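Regulatory protein RecX (Lactobacillus salivarius, PDB 3E3V) probably modulates the activity of the recombinase RecA, this chain covering the part of the protein that holds its three consecutive three-helix domains. Local coordinates at residues Val120-Lys125 with Lys149-Asp154. Sequence-based numbering, arbitrary orientation.
Sequences VTLAEK and KGFSYD
L122, on helix 112-129, meets K149 and F151 across a wide backbone gap: the closest CA atoms, those of L122 and K149, stand 10.5 Å apart. V120-K125 is regular helix, with E124 N bonded to V120 O at 2.8 Å. K149-D154 instead turns a corner, where G150, with positive phi (105°), closes off helix 135-148 in a Schellman motif and S152 serves as N-cap of helix 153-165. Side chains alone therefore close the gap, without a hydrogen bond. One methyl of L122, CD1, does all the touching. It lies 4.2 Å from CD of K149, against the aliphatic part of a lysine chain extended as far as CE, and 4.3 Å from CE2 of F151, approaching the ring obliquely. The last torsion of K149 (chi4 -54°) then bends NZ away from that line; the ammonium forms a salt bridge with D83, which L122 also touches. The contact shows how a helix-to-helix corner can pack on helix 112-129, the first in chain order of the three helices of a helix-turn-helix-like domain. The buried F151 also touches L146 of helix 135-148 and I156 of helix 153-165, while A123, on helix 112-129, reaches I142 and I159 of the same two helices.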
ATOM      1  N   VAL A 120     -12.677 -11.709   8.622  1.00 24.67           N
ATOM      2  CA  VAL A 120     -13.838 -12.258   9.336  1.00 25.39           C
ATOM      3  C   VAL A 120     -14.877 -11.162   9.532  1.00 25.74           C
ATOM      4  O   VAL A 120     -16.081 -11.407   9.436  1.00 25.76           O
ATOM      5  CB  VAL A 120     -13.440 -12.822  10.725  1.00 26.70           C
ATOM      6  CG1 VAL A 120     -14.685 -13.080  11.568  1.00 27.11           C
ATOM      7  CG2 VAL A 120     -12.668 -14.122  10.549  1.00 25.65           C
ATOM      8  N   THR A 121     -14.395  -9.952   9.811  1.00 26.22           N
ATOM      9  CA  THR A 121     -15.254  -8.795  10.014  1.00 28.54           C
ATOM     10  C   THR A 121     -16.031  -8.486   8.742  1.00 28.29           C
ATOM     11  O   THR A 121     -17.231  -8.216   8.787  1.00 28.64           O
ATOM     12  CB  THR A 121     -14.417  -7.564  10.400  1.00 30.36           C
ATOM     13  OG1 THR A 121     -13.760  -7.820  11.645  1.00 33.47           O
ATOM     14  CG2 THR A 121     -15.293  -6.331  10.536  1.00 30.35           C
ATOM     15  N   LEU A 122     -15.348  -8.528   7.604  1.00 28.39           N
ATOM     16  CA  LEU A 122     -16.001  -8.247   6.330  1.00 27.65           C
ATOM     17  C   LEU A 122     -16.940  -9.395   5.996  1.00 25.95           C
ATOM     18  O   LEU A 122     -18.079  -9.178   5.584  1.00 23.94           O
ATOM     19  CB  LEU A 122     -14.950  -8.088   5.223  1.00 30.05           C
ATOM     20  CG  LEU A 122     -13.777  -7.172   5.615  1.00 32.47           C
ATOM     21  CD1 LEU A 122     -12.683  -7.219   4.552  1.00 33.02           C
ATOM     22  CD2 LEU A 122     -14.277  -5.740   5.818  1.00 34.46           C
ATOM     23  N   ALA A 123     -16.455 -10.620   6.181  1.00 24.56           N
ATOM     24  CA  ALA A 123     -17.250 -11.809   5.905  1.00 24.53           C
ATOM     25  C   ALA A 123     -18.539 -11.836   6.737  1.00 25.07           C
ATOM     26  O   ALA A 123     -19.591 -12.242   6.246  1.00 24.54           O
ATOM     27  CB  ALA A 123     -16.422 -13.064   6.172  1.00 22.65           C
ATOM     28  N   GLU A 124     -18.464 -11.416   7.993  1.00 25.04           N
ATOM     29  CA  GLU A 124     -19.653 -11.403   8.829  1.00 29.89           C
ATOM     30  C   GLU A 124     -20.719 -10.459   8.269  1.00 29.85           C
ATOM     31  O   GLU A 124     -21.902 -10.801   8.247  1.00 31.48           O
ATOM     32  CB  GLU A 124     -19.302 -10.997  10.263  1.00 33.02           C
ATOM     33  CG  GLU A 124     -18.506 -12.048  11.025  1.00 40.45           C
ATOM     34  CD  GLU A 124     -18.215 -11.638  12.461  1.00 43.22           C
ATOM     35  OE1 GLU A 124     -19.176 -11.458  13.238  1.00 46.39           O
ATOM     36  OE2 GLU A 124     -17.024 -11.492  12.813  1.00 47.09           O
ATOM     37  N   LYS A 125     -20.306  -9.278   7.812  1.00 30.70           N
ATOM     38  CA  LYS A 125     -21.247  -8.307   7.251  1.00 31.71           C
ATOM     39  C   LYS A 125     -21.907  -8.863   6.004  1.00 30.65           C
ATOM     40  O   LYS A 125     -23.117  -8.750   5.827  1.00 31.06           O
ATOM     41  CB  LYS A 125     -20.533  -7.005   6.889  1.00 35.10           C
ATOM     42  CG  LYS A 125     -20.039  -6.206   8.072  1.00 41.38           C
ATOM     43  CD  LYS A 125     -19.234  -4.990   7.621  1.00 44.19           C
ATOM     44  CE  LYS A 125     -18.696  -4.231   8.822  1.00 46.84           C
ATOM     45  NZ  LYS A 125     -17.794  -3.119   8.421  1.00 50.30           N
ATOM     46  N   LYS A 149     -10.557  -8.058  -3.148  1.00 19.48           N
ATOM     47  CA  LYS A 149      -9.952  -7.136  -2.199  1.00 19.79           C
ATOM     48  C   LYS A 149      -8.470  -7.435  -1.951  1.00 19.79           C
ATOM     49  O   LYS A 149      -7.800  -6.704  -1.229  1.00 18.97           O
ATOM     50  CB  LYS A 149     -10.714  -7.160  -0.870  1.00 18.69           C
ATOM     51  CG  LYS A 149     -11.963  -6.294  -0.887  1.00 22.89           C
ATOM     52  CD  LYS A 149     -12.715  -6.372   0.428  1.00 21.59           C
ATOM     53  CE  LYS A 149     -14.119  -5.819   0.271  1.00 25.36           C
ATOM     54  NZ  LYS A 149     -14.109  -4.446  -0.305  1.00 28.53           N
ATOM     55  N   GLY A 150      -7.958  -8.521  -2.518  1.00 20.89           N
ATOM     56  CA  GLY A 150      -6.546  -8.811  -2.338  1.00 21.97           C
ATOM     57  C   GLY A 150      -6.121  -9.921  -1.397  1.00 21.29           C
ATOM     58  O   GLY A 150      -4.926 -10.154  -1.249  1.00 23.10           O
ATOM     59  N   PHE A 151      -7.061 -10.603  -0.753  1.00 20.10           N
ATOM     60  CA  PHE A 151      -6.694 -11.696   0.151  1.00 20.47           C
ATOM     61  C   PHE A 151      -6.450 -12.988  -0.614  1.00 20.75           C
ATOM     62  O   PHE A 151      -7.105 -13.256  -1.618  1.00 21.17           O
ATOM     63  CB  PHE A 151      -7.784 -11.889   1.212  1.00 21.04           C
ATOM     64  CG  PHE A 151      -7.892 -10.729   2.171  1.00 19.29           C
ATOM     65  CD1 PHE A 151      -6.985 -10.596   3.220  1.00 21.00           C
ATOM     66  CD2 PHE A 151      -8.885  -9.759   2.010  1.00 20.86           C
ATOM     67  CE1 PHE A 151      -7.064  -9.510   4.107  1.00 21.82           C
ATOM     68  CE2 PHE A 151      -8.981  -8.669   2.881  1.00 22.15           C
ATOM     69  CZ  PHE A 151      -8.069  -8.539   3.937  1.00 21.36           C
ATOM     70  N   SER A 152      -5.492 -13.784  -0.148  1.00 21.21           N
ATOM     71  CA  SER A 152      -5.162 -15.043  -0.819  1.00 23.22           C
ATOM     72  C   SER A 152      -6.150 -16.161  -0.475  1.00 23.96           C
ATOM     73  O   SER A 152      -6.852 -16.108   0.543  1.00 21.72           O
ATOM     74  CB  SER A 152      -3.758 -15.510  -0.421  1.00 22.80           C
ATOM     75  OG  SER A 152      -3.784 -16.041   0.893  1.00 25.91           O
ATOM     76  N   TYR A 153      -6.197 -17.173  -1.337  1.00 26.09           N
ATOM     77  CA  TYR A 153      -7.066 -18.329  -1.142  1.00 29.24           C
ATOM     78  C   TYR A 153      -6.936 -18.919   0.253  1.00 29.01           C
ATOM     79  O   TYR A 153      -7.934 -19.124   0.937  1.00 31.68           O
ATOM     80  CB  TYR A 153      -6.726 -19.439  -2.137  1.00 31.81           C
ATOM     81  CG  TYR A 153      -7.451 -19.393  -3.455  1.00 35.67           C
ATOM     82  CD1 TYR A 153      -8.830 -19.184  -3.515  1.00 37.23           C
ATOM     83  CD2 TYR A 153      -6.764 -19.630  -4.646  1.00 38.64           C
ATOM     84  CE1 TYR A 153      -9.505 -19.215  -4.729  1.00 39.28           C
ATOM     85  CE2 TYR A 153      -7.426 -19.663  -5.861  1.00 40.88           C
ATOM     86  CZ  TYR A 153      -8.795 -19.455  -5.898  1.00 41.74           C
ATOM     87  OH  TYR A 153      -9.448 -19.489  -7.109  1.00 47.01           O
ATOM     88  N   ASP A 154      -5.709 -19.221   0.665  1.00 28.90           N
ATOM     89  CA  ASP A 154      -5.493 -19.823   1.984  1.00 29.02           C
ATOM     90  C   ASP A 154      -6.059 -18.972   3.105  1.00 27.91           C
ATOM     91  O   ASP A 154      -6.703 -19.481   4.012  1.00 28.13           O
ATOM     92  CB  ASP A 154      -4.001 -20.073   2.245  1.00 31.31           C
ATOM     93  CG  ASP A 154      -3.396 -21.096   1.287  1.00 31.47           C
ATOM     94  OD1 ASP A 154      -4.150 -21.885   0.680  1.00 31.38           O
ATOM     95  OD2 ASP A 154      -2.158 -21.119   1.152  1.00 35.10           O
TER